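Local coordinates for protein putative trimethylamine methyltransferase (Rhizobium meliloti, PDB 4YYC) that probably transfers methyl groups as a methyltransferase, at residues A[338-343]-A[354-359]; A[78-83]-A[255-260]; A[192-197]-A[511-516]; A[313-318]-A[345-350]. All coordinates share one frame; numbering follows the deposited sequence.

Contact 1 of 4, residues A[338-343]-A[354-359]; sequences LVSYGA and FRTGGS
S340 and A343 on helix 334-350 meet F354 on the short strand that follows it and T356 just beyond in a buried helix-to-strand contact, part apolar and part polar, in the interior of the fold. The polar half is a single bond between two hydroxyls: S340 OG lies 2.9 Å from T356 OG1. T356 sets its hydroxyl anti to the backbone N (chi1 -161°), which turns OG1 to the helix, while its methyl CG2 lies 3.8 Å from S340 CB. T356 OG1 is also hydrogen-bonded to the carbonyl of T317 on the adjacent strand 313-322, and S340 OG makes a weak bond to the P336 carbonyl, so both hydroxyls have a second partner. One turn along the helix, the F354 ring reaches across by its far end. Its CE1 stands 3.9 Å from A343 CB, and CZ comes 3.7 Å from S340 O, in an approach that is oblique to the ring. Replacing F354 by an alanine would probably open a gap beneath the helix and leave the A343 methyl without its aromatic neighbour. R355, between F354 and T356, hydrogen-bonds through NH2 to an unidentified bound ligand. A helix folded back on the strand it leads into is the second half of a beta-alpha-beta crossover, the repeating element of the TIM-barrel fold known for this family.

Contact 2 of 4, residues A[78-83]-A[255-260]; sequences RDDAEA and TMLGAA
L257, on helix 254-265, crosses D80 at a slant, its methylene and one methyl lying against the aspartate just where helix 81-90 begins. L257 CB is 3.6 Å from D80 OD2, and the methyl CD1 is 3.9 Å from D80 CB, so the leucine meets the aspartate both at its carboxylate oxygen and at its CB. No hydrogen bond joins the two segments; the fit is one of van der Waals contact. With CG anti to the backbone N (chi1 -165°), D80 directs its carboxylate toward the helix. OD1 accepts the amide of A83, 3.0 Å from A83 N to D80 OD1, with an N-H...O angle of 155°; the amide arrives well above the carboxylate plane, about 60° out of it. OD2 forms a salt bridge with K261, which lies one turn beyond L257 on its helix and also pairs with E82, so this lysine links the two helices by charge. Such a pairing would probably favour the charged form of the aspartate. The same leucine methyl, L257 CD1, also comes within 4.2 Å of R78 O, a loose contact, while the guanidinium end of R78 leads off to a salt bridge with E76. F303 of helix 286-307 packs on both A83 and L257. The arrangement is an aspartate N-cap at a strand-to-helix turn, seated on the side of a neighbouring helix.

Contact 3 of 4, residues A[192-197]-A[511-516]; sequences RHLDMV and EFIAKR
Helices 192-197 and 511-516 run almost antiparallel, at 169°, with their axes 10.3 Å apart, and their backbones come nearest at L194 and I513. L194 is the centre of the contact and uses a different part of its side chain for each of three partners. Its CB rests 4.0 Å from I513 CG2, low down between the backbones. Farther out the two methyls diverge: CD1 lies 4.0 Å from R516 CB, and CD2 lies 4.0 Å from F512 CE2, in each case with the side chains crossing at about a right angle. I513 returns the contact with CD1, which sits 3.9 Å from L194 O. Its CG1 branch is anti to the carbonyl carbon (chi1 -67°), which carries CD1 toward that carbonyl. Within the second helix, R516 CG lies over one face of the F512 ring, 3.6 Å above its plane and offset toward the rim; beyond it the chain bends at chi2 and chi3 and takes the guanidinium to D220, where NE forms a salt bridge. The other oxygen of D220 is hydrogen-bonded to H193 NE2, so a single carboxylate joins residues of both helices, and a salt bridge from D195 to K517 adds a second polar link between them. Helix 215-229, which carries D220, lies against the pair and packs A223 and M224 on F512 and M224 on I513, while helix 192-202 also packs against helix 158-170 through D195 and M196.

Contact 4 of 4, residues A[313-318]-A[345-350]; sequences VLFGTF and QLARRL
A CH-pi contact is the heart of this buried pairing: the methyl of A347 sits over one face of the F315 ring, CB 3.9 Å from the centroid and 25° off the ring normal. F315 leaves strand 313-316 with CG anti to the backbone N (chi1 -175°), which sends the ring out to the helix and brings CD2 to 3.6 Å from A347 CB. Two further apolar contacts flank this one. L350 CD2 approaches near the ring plane at the edge, 4.0 Å from F315 CD2, and L346 CB lies 4.4 Å from F315 CE2. Strand and helix run nearly antiparallel, at 155°, as expected where a helix returns alongside its own strand in the beta-alpha-beta unit of a TIM barrel; V297 of helix 286-307 also packs on F315. A serine in place of F315 would lose the ring and is likely to leave A347 and L350 facing a gap between strand and helix. No hydrogen bond crosses between the segments; within the strand segment, T317 OG1, also at the edge of the F315 ring, donates to G316 O at 2.8 Å from above the carbonyl plane. Backbone bonds from F315 to P353 and R355 join its strand to the next.

In the fold
From the N terminus, 78-83 comes first and waits for 255-260, which closes contact 2 and brings the early strand-to-helix turn onto helix 254-265. Before that loop closes, 192-197 opens contact 3, so the two cross; contact 3 closes only at 511-516, bringing the C-terminal helix back to helix 192-202. Contacts 1 and 4 lie wholly within this long loop. They cross as well: 313-318 and then 338-343 open, 345-350 closes contact 4, and 354-359 closes contact 1. Both use helix 334-350 and adjacent strands of one sheet, and they touch where these strands pair, whereas contacts 2 and 3 lie toward the periphery.

Contact 1 of 4, residues A[338-343]-A[354-359]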
loop_
_atom_site.group_PDB
_atom_site.type_symbol
_atom_site.label_atom_id
_atom_site.label_comp_id
_atom_site.label_asym_id
_atom_site.label_seq_id
_atom_site.Cartn_x
_atom_site.Cartn_y
_atom_site.Cartn_z
ATOM N N LEU A 338 -7.289 8.054 4.912
ATOM C CA LEU A 338 -8.581 7.922 5.582
ATOM C C LEU A 338 -9.624 8.844 4.980
ATOM O O LEU A 338 -10.771 8.437 4.744
ATOM C CB LEU A 338 -8.466 8.225 7.085
ATOM C CG LEU A 338 -7.645 7.178 7.849
ATOM C CD1 LEU A 338 -7.349 7.676 9.271
ATOM C CD2 LEU A 338 -8.242 5.800 7.886
ATOM N N VAL A 339 -9.235 10.071 4.718
ATOM C CA VAL A 339 -10.127 11.014 3.996
ATOM C C VAL A 339 -10.593 10.389 2.669
ATOM O O VAL A 339 -11.780 10.363 2.361
ATOM C CB VAL A 339 -9.425 12.353 3.686
ATOM C CG1 VAL A 339 -10.194 13.219 2.664
ATOM C CG2 VAL A 339 -9.183 13.144 4.970
ATOM N N SER A 340 -9.659 9.874 1.883
ATOM C CA SER A 340 -10.036 9.374 0.581
ATOM C C SER A 340 -10.855 8.105 0.612
ATOM O O SER A 340 -11.796 7.932 -0.194
ATOM C CB SER A 340 -8.835 9.217 -0.325
ATOM O OG SER A 340 -8.322 10.492 -0.635
ATOM N N TYR A 341 -10.568 7.205 1.555
ATOM C CA TYR A 341 -11.428 6.023 1.700
ATOM C C TYR A 341 -12.853 6.453 2.046
ATOM O O TYR A 341 -13.815 5.926 1.519
ATOM C CB TYR A 341 -10.936 5.084 2.808
ATOM C CG TYR A 341 -9.797 4.134 2.474
ATOM C CD1 TYR A 341 -9.902 3.220 1.417
ATOM C CD2 TYR A 341 -8.625 4.125 3.219
ATOM C CE1 TYR A 341 -8.898 2.305 1.158
ATOM C CE2 TYR A 341 -7.599 3.238 2.918
ATOM C CZ TYR A 341 -7.751 2.335 1.907
ATOM O OH TYR A 341 -6.753 1.451 1.583
ATOM N N GLY A 342 -12.974 7.396 2.975
ATOM C CA GLY A 342 -14.247 7.892 3.412
ATOM C C GLY A 342 -14.979 8.636 2.301
ATOM O O GLY A 342 -16.209 8.479 2.104
ATOM N N ALA A 343 -14.242 9.430 1.563
ATOM C CA ALA A 343 -14.854 10.223 0.493
ATOM C C ALA A 343 -15.429 9.280 -0.580
ATOM O O ALA A 343 -16.495 9.523 -1.171
ATOM C CB ALA A 343 -13.845 11.197 -0.103
ATOM N N PHE A 354 -16.179 8.531 -8.804
ATOM C CA PHE A 354 -15.276 9.094 -7.812
ATOM C C PHE A 354 -13.848 9.179 -8.384
ATOM O O PHE A 354 -13.362 8.241 -9.008
ATOM C CB PHE A 354 -15.313 8.178 -6.567
ATOM C CG PHE A 354 -14.421 8.621 -5.481
ATOM C CD1 PHE A 354 -14.577 9.850 -4.897
ATOM C CD2 PHE A 354 -13.416 7.787 -5.036
ATOM C CE1 PHE A 354 -13.727 10.273 -3.879
ATOM C CE2 PHE A 354 -12.559 8.187 -4.036
ATOM C CZ PHE A 354 -12.730 9.432 -3.433
ATOM N N ARG A 355 -13.189 10.304 -8.104
ATOM C CA ARG A 355 -11.786 10.538 -8.441
ATOM C C ARG A 355 -11.055 10.959 -7.180
ATOM O O ARG A 355 -11.524 11.789 -6.420
ATOM C CB ARG A 355 -11.647 11.675 -9.480
ATOM C CG ARG A 355 -10.229 12.206 -9.713
ATOM C CD ARG A 355 -9.940 13.445 -8.893
ATOM N NE ARG A 355 -8.523 13.680 -8.710
ATOM C CZ ARG A 355 -7.958 14.872 -8.567
ATOM N NH1 ARG A 355 -8.624 16.006 -8.732
ATOM N NH2 ARG A 355 -6.667 14.931 -8.299
ATOM N N THR A 356 -9.904 10.346 -6.939
ATOM C CA THR A 356 -8.990 10.714 -5.854
ATOM C C THR A 356 -7.663 9.984 -6.100
ATOM O O THR A 356 -7.512 9.239 -7.043
ATOM C CB THR A 356 -9.501 10.362 -4.415
ATOM O OG1 THR A 356 -8.765 11.136 -3.439
ATOM C CG2 THR A 356 -9.336 8.895 -4.083
ATOM N N GLY A 357 -6.701 10.261 -5.252
ATOM C CA GLY A 357 -5.491 9.442 -5.188
ATOM C C GLY A 357 -4.538 9.563 -6.327
ATOM O O GLY A 357 -4.370 10.645 -6.923
ATOM N N GLY A 358 -3.953 8.440 -6.674
ATOM C CA GLY A 358 -2.856 8.414 -7.631
ATOM C C GLY A 358 -1.537 8.075 -6.964
ATOM O O GLY A 358 -1.503 7.573 -5.852
ATOM N N SER A 359 -0.457 8.192 -7.718
ATOM C CA SER A 359 0.908 7.901 -7.240
ATOM C C SER A 359 1.546 9.210 -6.773
ATOM O O SER A 359 2.409 9.813 -7.459
ATOM C CB SER A 359 1.709 7.196 -8.344
ATOM O OG SER A 359 1.122 5.923 -8.662
#

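Contact 2 of 4, residues A[78-83]-A[255-260]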
loop_
_atom_site.group_PDB
_atom_site.type_symbol
_atom_site.label_atom_id
_atom_site.label_comp_id
_atom_site.label_asym_id
_atom_site.label_seq_id
_atom_site.Cartn_x
_atom_site.Cartn_y
_atom_site.Cartn_z
ATOM N N ARG A 78 -18.051 32.922 -7.277
ATOM C CA ARG A 78 -17.510 34.277 -7.463
ATOM C C ARG A 78 -17.377 34.721 -8.904
ATOM O O ARG A 78 -17.022 33.943 -9.754
ATOM C CB ARG A 78 -16.162 34.390 -6.786
ATOM C CG ARG A 78 -16.290 34.228 -5.303
ATOM C CD ARG A 78 -14.967 34.439 -4.594
ATOM N NE ARG A 78 -15.139 34.488 -3.136
ATOM C CZ ARG A 78 -14.115 34.539 -2.277
ATOM N NH1 ARG A 78 -12.864 34.514 -2.721
ATOM N NH2 ARG A 78 -14.338 34.582 -0.966
ATOM N N ASP A 79 -17.674 35.995 -9.131
ATOM C CA ASP A 79 -17.475 36.664 -10.400
ATOM C C ASP A 79 -18.223 35.978 -11.537
ATOM O O ASP A 79 -17.733 35.978 -12.667
ATOM C CB ASP A 79 -15.950 36.812 -10.681
ATOM C CG ASP A 79 -15.221 37.532 -9.564
ATOM O OD1 ASP A 79 -15.596 38.650 -9.280
ATOM O OD2 ASP A 79 -14.328 36.947 -8.916
ATOM N N ASP A 80 -19.423 35.443 -11.242
ATOM C CA ASP A 80 -20.265 34.721 -12.210
ATOM C C ASP A 80 -21.743 34.965 -11.924
ATOM O O ASP A 80 -22.418 34.235 -11.200
ATOM C CB ASP A 80 -19.969 33.216 -12.239
ATOM C CG ASP A 80 -20.570 32.536 -13.467
ATOM O OD1 ASP A 80 -21.604 32.990 -13.989
ATOM O OD2 ASP A 80 -19.966 31.557 -13.941
ATOM N N ALA A 81 -22.235 36.058 -12.506
ATOM C CA ALA A 81 -23.601 36.477 -12.272
ATOM C C ALA A 81 -24.605 35.449 -12.777
ATOM O O ALA A 81 -25.632 35.256 -12.184
ATOM C CB ALA A 81 -23.877 37.815 -12.937
ATOM N N GLU A 82 -24.295 34.809 -13.889
ATOM C CA GLU A 82 -25.164 33.771 -14.425
ATOM C C GLU A 82 -25.338 32.619 -13.405
ATOM O O GLU A 82 -26.437 32.091 -13.204
ATOM C CB GLU A 82 -24.596 33.247 -15.729
ATOM C CG GLU A 82 -25.415 32.124 -16.350
ATOM C CD GLU A 82 -24.762 31.485 -17.572
ATOM O OE1 GLU A 82 -23.613 31.841 -17.920
ATOM O OE2 GLU A 82 -25.443 30.617 -18.189
ATOM N N ALA A 83 -24.251 32.238 -12.769
ATOM C CA ALA A 83 -24.317 31.157 -11.786
ATOM C C ALA A 83 -25.230 31.531 -10.637
ATOM O O ALA A 83 -26.000 30.700 -10.136
ATOM C CB ALA A 83 -22.921 30.838 -11.259
ATOM N N THR A 255 -13.065 31.301 -13.502
ATOM C CA THR A 255 -12.462 30.497 -14.565
ATOM C C THR A 255 -12.970 29.076 -14.557
ATOM O O THR A 255 -13.339 28.524 -15.603
ATOM C CB THR A 255 -10.940 30.512 -14.468
ATOM O OG1 THR A 255 -10.544 31.874 -14.584
ATOM C CG2 THR A 255 -10.327 29.701 -15.625
HETATM N N MSE A 256 -12.969 28.476 -13.369
HETATM C CA MSE A 256 -13.473 27.122 -13.222
HETATM C C MSE A 256 -14.925 26.983 -13.544
HETATM O O MSE A 256 -15.321 26.060 -14.253
HETATM C CB MSE A 256 -13.127 26.557 -11.824
HETATM C CG MSE A 256 -11.636 26.389 -11.582
HETATM SE SE MSE A 256 -10.844 24.993 -12.723
HETATM C CE MSE A 256 -10.166 26.168 -14.165
ATOM N N LEU A 257 -15.734 27.911 -13.060
ATOM C CA LEU A 257 -17.167 27.912 -13.398
ATOM C C LEU A 257 -17.377 28.093 -14.884
ATOM O O LEU A 257 -18.253 27.468 -15.468
ATOM C CB LEU A 257 -17.889 28.990 -12.602
ATOM C CG LEU A 257 -18.008 28.766 -11.110
ATOM C CD1 LEU A 257 -18.499 30.025 -10.437
ATOM C CD2 LEU A 257 -18.874 27.567 -10.758
ATOM N N GLY A 258 -16.562 28.935 -15.520
ATOM C CA GLY A 258 -16.674 29.159 -16.961
ATOM C C GLY A 258 -16.381 27.932 -17.796
ATOM O O GLY A 258 -17.119 27.652 -18.746
ATOM N N ALA A 259 -15.341 27.177 -17.421
ATOM C CA ALA A 259 -15.074 25.918 -18.106
ATOM C C ALA A 259 -16.194 24.896 -17.856
ATOM O O ALA A 259 -16.612 24.215 -18.790
ATOM C CB ALA A 259 -13.744 25.336 -17.682
ATOM N N ALA A 260 -16.684 24.830 -16.623
ATOM C CA ALA A 260 -17.768 23.908 -16.282
ATOM C C ALA A 260 -18.995 24.178 -17.121
ATOM O O ALA A 260 -19.623 23.241 -17.637
ATOM C CB ALA A 260 -18.109 23.990 -14.797
#

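Contact 3 of 4, residues A[192-197]-A[511-516]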
loop_
_atom_site.group_PDB
_atom_site.type_symbol
_atom_site.label_atom_id
_atom_site.label_comp_id
_atom_site.label_asym_id
_atom_site.label_seq_id
_atom_site.Cartn_x
_atom_site.Cartn_y
_atom_site.Cartn_z
ATOM N N ARG A 192 -1.182 27.551 -26.274
ATOM C CA ARG A 192 -0.653 26.215 -25.984
ATOM C C ARG A 192 -1.719 25.150 -25.841
ATOM O O ARG A 192 -1.477 23.994 -26.124
ATOM C CB ARG A 192 0.304 26.237 -24.786
ATOM C CG ARG A 192 -0.337 26.614 -23.468
ATOM C CD ARG A 192 0.594 26.704 -22.280
ATOM N NE ARG A 192 1.653 27.662 -22.465
ATOM C CZ ARG A 192 2.406 28.156 -21.467
ATOM N NH1 ARG A 192 2.163 27.790 -20.208
ATOM N NH2 ARG A 192 3.381 29.016 -21.739
ATOM N N HIS A 193 -2.911 25.510 -25.357
ATOM C CA HIS A 193 -4.004 24.558 -25.250
ATOM C C HIS A 193 -4.313 23.829 -26.554
ATOM O O HIS A 193 -4.697 22.639 -26.564
ATOM C CB HIS A 193 -5.285 25.211 -24.745
ATOM C CG HIS A 193 -5.909 26.194 -25.706
ATOM N ND1 HIS A 193 -5.384 27.436 -25.971
ATOM C CD2 HIS A 193 -7.026 26.097 -26.460
ATOM C CE1 HIS A 193 -6.160 28.079 -26.819
ATOM N NE2 HIS A 193 -7.172 27.290 -27.120
ATOM N N LEU A 194 -4.135 24.530 -27.668
ATOM C CA LEU A 194 -4.438 23.952 -28.967
ATOM C C LEU A 194 -3.465 22.810 -29.284
ATOM O O LEU A 194 -3.861 21.735 -29.722
ATOM C CB LEU A 194 -4.303 25.031 -30.052
ATOM C CG LEU A 194 -5.318 26.162 -29.900
ATOM C CD1 LEU A 194 -4.851 27.370 -30.665
ATOM C CD2 LEU A 194 -6.722 25.729 -30.284
ATOM N N ASP A 195 -2.199 23.070 -29.036
ATOM C CA ASP A 195 -1.139 22.043 -29.216
ATOM C C ASP A 195 -1.244 20.882 -28.242
ATOM O O ASP A 195 -0.904 19.742 -28.603
ATOM C CB ASP A 195 0.233 22.707 -29.147
ATOM C CG ASP A 195 0.432 23.678 -30.264
ATOM O OD1 ASP A 195 0.587 23.257 -31.451
ATOM O OD2 ASP A 195 0.357 24.889 -30.009
HETATM N N MSE A 196 -1.688 21.193 -27.029
HETATM C CA MSE A 196 -1.835 20.175 -25.967
HETATM C C MSE A 196 -2.943 19.238 -26.423
HETATM O O MSE A 196 -2.744 18.026 -26.449
HETATM C CB MSE A 196 -2.099 20.867 -24.657
HETATM C CG MSE A 196 -0.846 21.569 -24.142
HETATM SE SE MSE A 196 -1.314 23.010 -22.851
HETATM C CE MSE A 196 -1.542 21.825 -21.388
ATOM N N VAL A 197 -4.129 19.761 -26.762
ATOM C CA VAL A 197 -5.201 18.863 -27.219
ATOM C C VAL A 197 -4.770 18.089 -28.483
ATOM O O VAL A 197 -4.967 16.871 -28.606
ATOM C CB VAL A 197 -6.531 19.615 -27.446
ATOM C CG1 VAL A 197 -7.563 18.724 -28.133
ATOM C CG2 VAL A 197 -7.042 20.184 -26.116
ATOM N N GLU A 511 -5.879 23.020 -39.665
ATOM C CA GLU A 511 -6.481 24.261 -40.221
ATOM C C GLU A 511 -7.164 25.066 -39.138
ATOM O O GLU A 511 -6.997 26.285 -39.088
ATOM C CB GLU A 511 -7.460 23.975 -41.357
ATOM C CG GLU A 511 -6.745 23.741 -42.668
ATOM C CD GLU A 511 -7.674 23.452 -43.831
ATOM O OE1 GLU A 511 -7.273 22.591 -44.667
ATOM O OE2 GLU A 511 -8.756 24.114 -43.938
ATOM N N PHE A 512 -7.873 24.372 -38.244
ATOM C CA PHE A 512 -8.548 25.015 -37.103
ATOM C C PHE A 512 -7.554 25.695 -36.184
ATOM O O PHE A 512 -7.734 26.851 -35.772
ATOM C CB PHE A 512 -9.370 24.013 -36.324
ATOM C CG PHE A 512 -9.972 24.577 -35.049
ATOM C CD1 PHE A 512 -11.180 25.286 -35.081
ATOM C CD2 PHE A 512 -9.315 24.433 -33.827
ATOM C CE1 PHE A 512 -11.713 25.843 -33.918
ATOM C CE2 PHE A 512 -9.854 24.989 -32.667
ATOM C CZ PHE A 512 -11.051 25.683 -32.715
ATOM N N ILE A 513 -6.513 24.950 -35.847
ATOM C CA ILE A 513 -5.487 25.456 -34.950
ATOM C C ILE A 513 -4.843 26.695 -35.558
ATOM O O ILE A 513 -4.666 27.676 -34.849
ATOM C CB ILE A 513 -4.456 24.362 -34.607
ATOM C CG1 ILE A 513 -5.158 23.286 -33.767
ATOM C CG2 ILE A 513 -3.258 24.957 -33.870
ATOM C CD1 ILE A 513 -4.304 22.054 -33.629
ATOM N N ALA A 514 -4.435 26.605 -36.819
ATOM C CA ALA A 514 -3.762 27.726 -37.470
ATOM C C ALA A 514 -4.643 28.965 -37.491
ATOM O O ALA A 514 -4.165 30.084 -37.275
ATOM C CB ALA A 514 -3.306 27.350 -38.882
ATOM N N LYS A 515 -5.919 28.781 -37.798
ATOM C CA LYS A 515 -6.849 29.883 -37.824
ATOM C C LYS A 515 -6.960 30.528 -36.444
ATOM O O LYS A 515 -6.893 31.745 -36.315
ATOM C CB LYS A 515 -8.186 29.378 -38.351
ATOM C CG LYS A 515 -9.333 30.367 -38.306
ATOM C CD LYS A 515 -10.528 29.790 -39.048
ATOM N N ARG A 516 -7.090 29.710 -35.402
ATOM C CA ARG A 516 -7.180 30.239 -34.063
ATOM C C ARG A 516 -5.908 30.964 -33.668
ATOM O O ARG A 516 -5.972 32.039 -33.119
ATOM C CB ARG A 516 -7.504 29.121 -33.050
ATOM C CG ARG A 516 -8.905 28.561 -33.203
ATOM C CD ARG A 516 -10.035 29.544 -32.824
ATOM N NE ARG A 516 -9.939 29.811 -31.432
ATOM C CZ ARG A 516 -9.625 30.950 -30.832
ATOM N NH1 ARG A 516 -9.537 32.114 -31.482
ATOM N NH2 ARG A 516 -9.486 30.932 -29.525
#

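Contact 4 of 4, residues A[313-318]-A[345-350]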
loop_
_atom_site.group_PDB
_atom_site.type_symbol
_atom_site.label_atom_id
_atom_site.label_comp_id
_atom_site.label_asym_id
_atom_site.label_seq_id
_atom_site.Cartn_x
_atom_site.Cartn_y
_atom_site.Cartn_z
ATOM N N VAL A 313 -20.792 14.128 -14.446
ATOM C CA VAL A 313 -20.048 14.837 -13.420
ATOM C C VAL A 313 -19.491 13.837 -12.388
ATOM O O VAL A 313 -20.174 12.890 -11.997
ATOM C CB VAL A 313 -20.899 15.950 -12.735
ATOM C CG1 VAL A 313 -22.151 15.437 -12.087
ATOM C CG2 VAL A 313 -20.067 16.744 -11.709
ATOM N N LEU A 314 -18.248 14.058 -11.964
ATOM C CA LEU A 314 -17.597 13.216 -10.983
ATOM C C LEU A 314 -17.417 13.940 -9.650
ATOM O O LEU A 314 -17.184 15.159 -9.623
ATOM C CB LEU A 314 -16.199 12.760 -11.458
ATOM C CG LEU A 314 -16.147 11.794 -12.630
ATOM C CD1 LEU A 314 -16.416 12.475 -13.948
ATOM C CD2 LEU A 314 -14.822 11.053 -12.614
ATOM N N PHE A 315 -17.471 13.170 -8.562
ATOM C CA PHE A 315 -17.056 13.589 -7.238
ATOM C C PHE A 315 -15.530 13.398 -7.194
ATOM O O PHE A 315 -15.042 12.254 -7.160
ATOM C CB PHE A 315 -17.775 12.656 -6.232
ATOM C CG PHE A 315 -17.593 12.955 -4.761
ATOM C CD1 PHE A 315 -16.364 13.142 -4.190
ATOM C CD2 PHE A 315 -18.682 12.943 -3.921
ATOM C CE1 PHE A 315 -16.233 13.354 -2.847
ATOM C CE2 PHE A 315 -18.569 13.106 -2.559
ATOM C CZ PHE A 315 -17.339 13.334 -2.017
ATOM N N GLY A 316 -14.802 14.506 -7.176
ATOM C CA GLY A 316 -13.332 14.488 -7.112
ATOM C C GLY A 316 -12.860 14.884 -5.751
ATOM O O GLY A 316 -13.616 15.445 -4.956
ATOM N N THR A 317 -11.630 14.549 -5.429
ATOM C CA THR A 317 -10.996 15.009 -4.220
ATOM C C THR A 317 -9.469 15.015 -4.540
ATOM O O THR A 317 -8.939 13.979 -4.902
ATOM C CB THR A 317 -11.306 14.047 -3.046
ATOM O OG1 THR A 317 -12.672 14.210 -2.610
ATOM C CG2 THR A 317 -10.427 14.291 -1.859
ATOM N N PHE A 318 -8.796 16.137 -4.292
ATOM C CA PHE A 318 -7.355 16.136 -4.106
ATOM C C PHE A 318 -7.166 16.455 -2.634
ATOM O O PHE A 318 -7.590 17.545 -2.188
ATOM C CB PHE A 318 -6.645 17.162 -4.960
ATOM C CG PHE A 318 -5.196 17.229 -4.674
ATOM C CD1 PHE A 318 -4.326 16.401 -5.321
ATOM C CD2 PHE A 318 -4.707 18.091 -3.687
ATOM C CE1 PHE A 318 -2.968 16.427 -5.015
ATOM C CE2 PHE A 318 -3.347 18.131 -3.400
ATOM C CZ PHE A 318 -2.494 17.287 -4.062
ATOM N N GLN A 345 -16.735 6.341 -0.079
ATOM C CA GLN A 345 -17.981 5.900 0.464
ATOM C C GLN A 345 -19.072 6.934 0.248
ATOM O O GLN A 345 -20.191 6.578 -0.185
ATOM C CB GLN A 345 -17.884 5.585 1.965
ATOM C CG GLN A 345 -16.954 4.441 2.280
ATOM C CD GLN A 345 -16.896 4.126 3.762
ATOM O OE1 GLN A 345 -15.906 4.445 4.437
ATOM N NE2 GLN A 345 -17.965 3.558 4.269
ATOM N N LEU A 346 -18.756 8.187 0.533
ATOM C CA LEU A 346 -19.746 9.284 0.351
ATOM C C LEU A 346 -20.127 9.477 -1.100
ATOM O O LEU A 346 -21.284 9.777 -1.422
ATOM C CB LEU A 346 -19.202 10.577 0.929
ATOM C CG LEU A 346 -19.039 10.535 2.451
ATOM C CD1 LEU A 346 -18.156 11.711 2.850
ATOM C CD2 LEU A 346 -20.353 10.497 3.194
ATOM N N ALA A 347 -19.153 9.294 -2.000
ATOM C CA ALA A 347 -19.418 9.386 -3.447
ATOM C C ALA A 347 -20.344 8.295 -3.960
ATOM O O ALA A 347 -21.289 8.555 -4.752
ATOM C CB ALA A 347 -18.095 9.376 -4.207
ATOM N N ARG A 348 -20.153 7.077 -3.476
ATOM C CA ARG A 348 -21.026 5.955 -3.906
ATOM C C ARG A 348 -22.438 6.223 -3.435
ATOM O O ARG A 348 -23.404 5.971 -4.162
ATOM C CB ARG A 348 -20.509 4.610 -3.398
ATOM C CG ARG A 348 -19.289 4.073 -4.169
ATOM C CD ARG A 348 -18.921 2.669 -3.717
ATOM N NE ARG A 348 -18.295 2.609 -2.396
ATOM C CZ ARG A 348 -17.008 2.819 -2.139
ATOM N NH1 ARG A 348 -16.146 3.112 -3.094
ATOM N NH2 ARG A 348 -16.584 2.732 -0.879
ATOM N N ARG A 349 -22.581 6.759 -2.224
ATOM C CA ARG A 349 -23.904 7.048 -1.676
ATOM C C ARG A 349 -24.567 8.223 -2.369
ATOM O O ARG A 349 -25.806 8.198 -2.573
ATOM C CB ARG A 349 -23.835 7.295 -0.172
ATOM C CG ARG A 349 -23.464 6.059 0.636
ATOM C CD ARG A 349 -22.919 6.439 1.975
ATOM N NE ARG A 349 -23.880 7.052 2.878
ATOM C CZ ARG A 349 -24.653 6.361 3.725
ATOM N NH1 ARG A 349 -24.597 5.022 3.795
ATOM N NH2 ARG A 349 -25.455 7.014 4.532
ATOM N N LEU A 350 -23.780 9.181 -2.830
ATOM C CA LEU A 350 -24.281 10.294 -3.628
ATOM C C LEU A 350 -24.665 9.860 -5.046
ATOM O O LEU A 350 -25.592 10.430 -5.631
ATOM C CB LEU A 350 -23.282 11.442 -3.626
ATOM C CG LEU A 350 -23.715 12.711 -4.346
ATOM C CD1 LEU A 350 -25.054 13.259 -3.886
ATOM C CD2 LEU A 350 -22.638 13.748 -4.138
#